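Local coordinates for protein CG8862 (Drosophila melanogaster, PDB 3ISM) that is the endonuclease EndoG, a magnesium-dependent mitochondrial nuclease that probably cleaves both DNA and RNA and is inhibited by EndoGI, at the interface of chains A and B. Sequence-based numbering; all coordinates share one arbitrary frame. Chains: chain A/B, CG8862.

The interface of chains A and B. Residues chain A 46-47, 162, 176, 234-235; chain B 46-47, 176.
The guanidinium of B:Arg46 lies between an aromatic ring from chain A and an amide of its own chain, a worked example of an arginine packed on both faces while part of its rim is served by water. CD2 of A:Tyr162 sits over one face, toward the rim, 3.8 Å from CZ of B:Arg46; with ring and guanidinium turned 42° apart, this is an oblique approach and not a parallel stack. The amide ND2 of B:Asn47 is on the opposite face. At the edge, in the guanidinium plane, NH1 of B:Arg46 hydrogen-bonds a water at 2.9 Å. The same water is 2.7 Å from the backbone O of A:Tyr162, so one residue offers both a ring and a bridged carbonyl. CG of B:Arg46 stands anti to its backbone N (chi1 -177°), and the chain then bends at chi3 (71°), which turns the guanidinium toward the partner arginine. Along the way CD of B:Arg46 passes 3.7 Å from the O of A:Ala235, with the carbonyl of A:Ser234 nearby; these last carbonyls of helix 228-235 line the methylene stem. The two arginines meet tip to tip, nearly coplanar; normally both cationic, they would be expected to repel, and the close NH2 approach, without a hydrogen bond, is doubtful. An alanine in place of B:Arg46 would probably leave the bridging water without its donor and open a gap against the A:Tyr162 ring. Beside the arginines, A:Tyr176 and B:Tyr176 meet obliquely, CE1 to CE1 at 4.1 Å. The hydroxyl OH of A:Tyr176 lies at the guanidinium edge of A:Arg46 and takes a weak hydrogen bond from its NH1, while CD1 of A:Tyr162 stands over the rim of one face of the A:Tyr176 ring. This patch straddles the two-fold axis of what is probably the EndoG dimer: the arginines follow strand 40-44, A:Tyr162 follows strand 153-161, the central tyrosines belong to strands 172-179, and A:His101 of the active site is about 18 Å from the patch centre.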
ATOM      1  N   ARG A  46       5.862  -0.883  -4.289  1.00 30.62           N
ATOM      2  CA  ARG A  46       5.887  -0.259  -2.978  0.50 31.19           C
ATOM      3  C   ARG A  46       5.817  -1.307  -1.878  1.00 31.43           C
ATOM      4  O   ARG A  46       6.506  -1.189  -0.863  1.00 30.48           O
ATOM      5  CB  ARG A  46       4.762   0.774  -2.807  0.50 31.27           C
ATOM      6  CG  ARG A  46       4.821   1.441  -1.424  0.50 31.83           C
ATOM      7  CD  ARG A  46       3.898   2.614  -1.280  0.50 32.26           C
ATOM      8  NE  ARG A  46       2.493   2.226  -1.304  0.50 32.80           N
ATOM      9  CZ  ARG A  46       1.823   1.706  -0.278  0.50 32.84           C
ATOM     10  NH1 ARG A  46       2.399   1.483   0.889  0.50 33.48           N
ATOM     11  NH2 ARG A  46       0.556   1.413  -0.426  0.50 32.46           N
ATOM     12  N   ASN A  47       5.011  -2.345  -2.092  1.00 31.40           N
ATOM     13  CA  ASN A  47       4.859  -3.375  -1.073  1.00 31.88           C
ATOM     14  C   ASN A  47       5.717  -4.630  -1.281  1.00 31.44           C
ATOM     15  O   ASN A  47       5.855  -5.439  -0.360  1.00 31.29           O
ATOM     16  CB  ASN A  47       3.359  -3.700  -0.886  1.00 32.66           C
ATOM     17  CG  ASN A  47       2.632  -2.581  -0.150  1.00 34.68           C
ATOM     18  OD1 ASN A  47       3.166  -2.020   0.789  1.00 38.53           O
ATOM     19  ND2 ASN A  47       1.444  -2.246  -0.583  1.00 36.54           N
ATOM     20  N   TYR A 162      -5.145  -4.822   2.689  1.00 30.91           N
ATOM     21  CA  TYR A 162      -4.553  -4.163   3.857  1.00 30.97           C
ATOM     22  C   TYR A 162      -5.676  -3.424   4.576  1.00 30.65           C
ATOM     23  O   TYR A 162      -5.862  -2.224   4.388  1.00 30.12           O
ATOM     24  CB  TYR A 162      -3.416  -3.213   3.438  1.00 30.87           C
ATOM     25  CG  TYR A 162      -2.419  -3.858   2.490  1.00 30.73           C
ATOM     26  CD1 TYR A 162      -1.255  -4.457   2.967  1.00 30.43           C
ATOM     27  CD2 TYR A 162      -2.663  -3.908   1.125  1.00 31.73           C
ATOM     28  CE1 TYR A 162      -0.358  -5.070   2.096  1.00 30.17           C
ATOM     29  CE2 TYR A 162      -1.778  -4.534   0.252  1.00 30.51           C
ATOM     30  CZ  TYR A 162      -0.631  -5.102   0.740  1.00 30.77           C
ATOM     31  OH  TYR A 162       0.249  -5.711  -0.141  1.00 32.20           O
ATOM     32  N   TYR A 176       0.109  -2.773   9.253  1.00 29.60           N
ATOM     33  CA  TYR A 176       0.674  -4.045   8.841  1.00 29.39           C
ATOM     34  C   TYR A 176       2.183  -4.108   9.010  1.00 29.40           C
ATOM     35  O   TYR A 176       2.883  -3.090   8.890  1.00 29.44           O
ATOM     36  CB  TYR A 176       0.284  -4.374   7.408  1.00 29.06           C
ATOM     37  CG  TYR A 176       0.652  -3.313   6.382  1.00 30.33           C
ATOM     38  CD1 TYR A 176      -0.272  -2.324   6.036  1.00 29.33           C
ATOM     39  CD2 TYR A 176       1.910  -3.301   5.750  1.00 29.72           C
ATOM     40  CE1 TYR A 176       0.015  -1.370   5.126  1.00 27.77           C
ATOM     41  CE2 TYR A 176       2.217  -2.301   4.807  1.00 29.13           C
ATOM     42  CZ  TYR A 176       1.243  -1.345   4.509  1.00 29.12           C
ATOM     43  OH  TYR A 176       1.436  -0.357   3.567  1.00 30.50           O
ATOM     44  N   SER A 234     -12.418  -2.346  -1.056  1.00 28.98           N
ATOM     45  CA  SER A 234     -11.206  -2.500  -0.234  1.00 29.74           C
ATOM     46  C   SER A 234      -9.902  -2.648  -1.011  1.00 29.96           C
ATOM     47  O   SER A 234      -8.853  -2.158  -0.571  1.00 30.48           O
ATOM     48  CB  SER A 234     -11.354  -3.722   0.680  1.00 29.35           C
ATOM     49  OG  SER A 234     -12.377  -3.488   1.616  1.00 32.13           O
ATOM     50  N   ALA A 235      -9.940  -3.376  -2.127  1.00 29.53           N
ATOM     51  CA  ALA A 235      -8.735  -3.604  -2.917  1.00 29.22           C
ATOM     52  C   ALA A 235      -8.299  -2.390  -3.749  1.00 29.80           C
ATOM     53  O   ALA A 235      -7.136  -2.286  -4.129  1.00 29.80           O
ATOM     54  CB  ALA A 235      -8.958  -4.788  -3.850  1.00 28.76           C
TER
ATOM     55  N   ARG B  46      -6.968   2.403  -4.069  1.00 31.42           N
ATOM     56  CA  ARG B  46      -6.998   1.750  -2.778  1.00 32.26           C
ATOM     57  C   ARG B  46      -6.939   2.771  -1.640  1.00 32.64           C
ATOM     58  O   ARG B  46      -7.622   2.627  -0.621  1.00 33.29           O
ATOM     59  CB  ARG B  46      -5.785   0.828  -2.664  1.00 32.88           C
ATOM     60  CG  ARG B  46      -5.774   0.026  -1.358  1.00 34.68           C
ATOM     61  CD  ARG B  46      -4.884  -1.178  -1.447  1.00 37.79           C
ATOM     62  NE  ARG B  46      -3.455  -0.853  -1.468  1.00 39.69           N
ATOM     63  CZ  ARG B  46      -2.752  -0.473  -0.393  1.00 43.90           C
ATOM     64  NH1 ARG B  46      -3.315  -0.357   0.803  1.00 43.69           N
ATOM     65  NH2 ARG B  46      -1.463  -0.206  -0.508  1.00 45.21           N
ATOM     66  N   ASN B  47      -6.124   3.807  -1.823  1.00 31.81           N
ATOM     67  CA  ASN B  47      -5.876   4.775  -0.763  1.00 31.27           C
ATOM     68  C   ASN B  47      -6.693   6.045  -0.909  1.00 30.66           C
ATOM     69  O   ASN B  47      -6.786   6.845   0.020  1.00 31.12           O
ATOM     70  CB  ASN B  47      -4.377   5.061  -0.665  1.00 31.17           C
ATOM     71  CG  ASN B  47      -3.622   3.928   0.058  1.00 32.62           C
ATOM     72  OD1 ASN B  47      -4.136   3.360   1.020  1.00 33.81           O
ATOM     73  ND2 ASN B  47      -2.400   3.627  -0.384  1.00 32.48           N
ATOM     74  N   TYR B 176      -1.160   3.858   9.371  1.00 29.17           N
ATOM     75  CA  TYR B 176      -1.705   5.176   9.032  1.00 28.85           C
ATOM     76  C   TYR B 176      -3.205   5.215   9.221  1.00 29.02           C
ATOM     77  O   TYR B 176      -3.887   4.202   9.062  1.00 28.52           O
ATOM     78  CB  TYR B 176      -1.324   5.606   7.613  1.00 28.76           C
ATOM     79  CG  TYR B 176      -1.620   4.577   6.552  1.00 28.42           C
ATOM     80  CD1 TYR B 176      -0.673   3.605   6.217  1.00 28.19           C
ATOM     81  CD2 TYR B 176      -2.860   4.540   5.920  1.00 27.74           C
ATOM     82  CE1 TYR B 176      -0.937   2.649   5.270  1.00 28.40           C
ATOM     83  CE2 TYR B 176      -3.139   3.586   4.963  1.00 28.96           C
ATOM     84  CZ  TYR B 176      -2.167   2.645   4.634  1.00 29.10           C
ATOM     85  OH  TYR B 176      -2.427   1.690   3.675  1.00 30.68           O
TER
HETATM   86  O   HOH W   1      -5.859  -0.647   2.183  1.00 22.97           O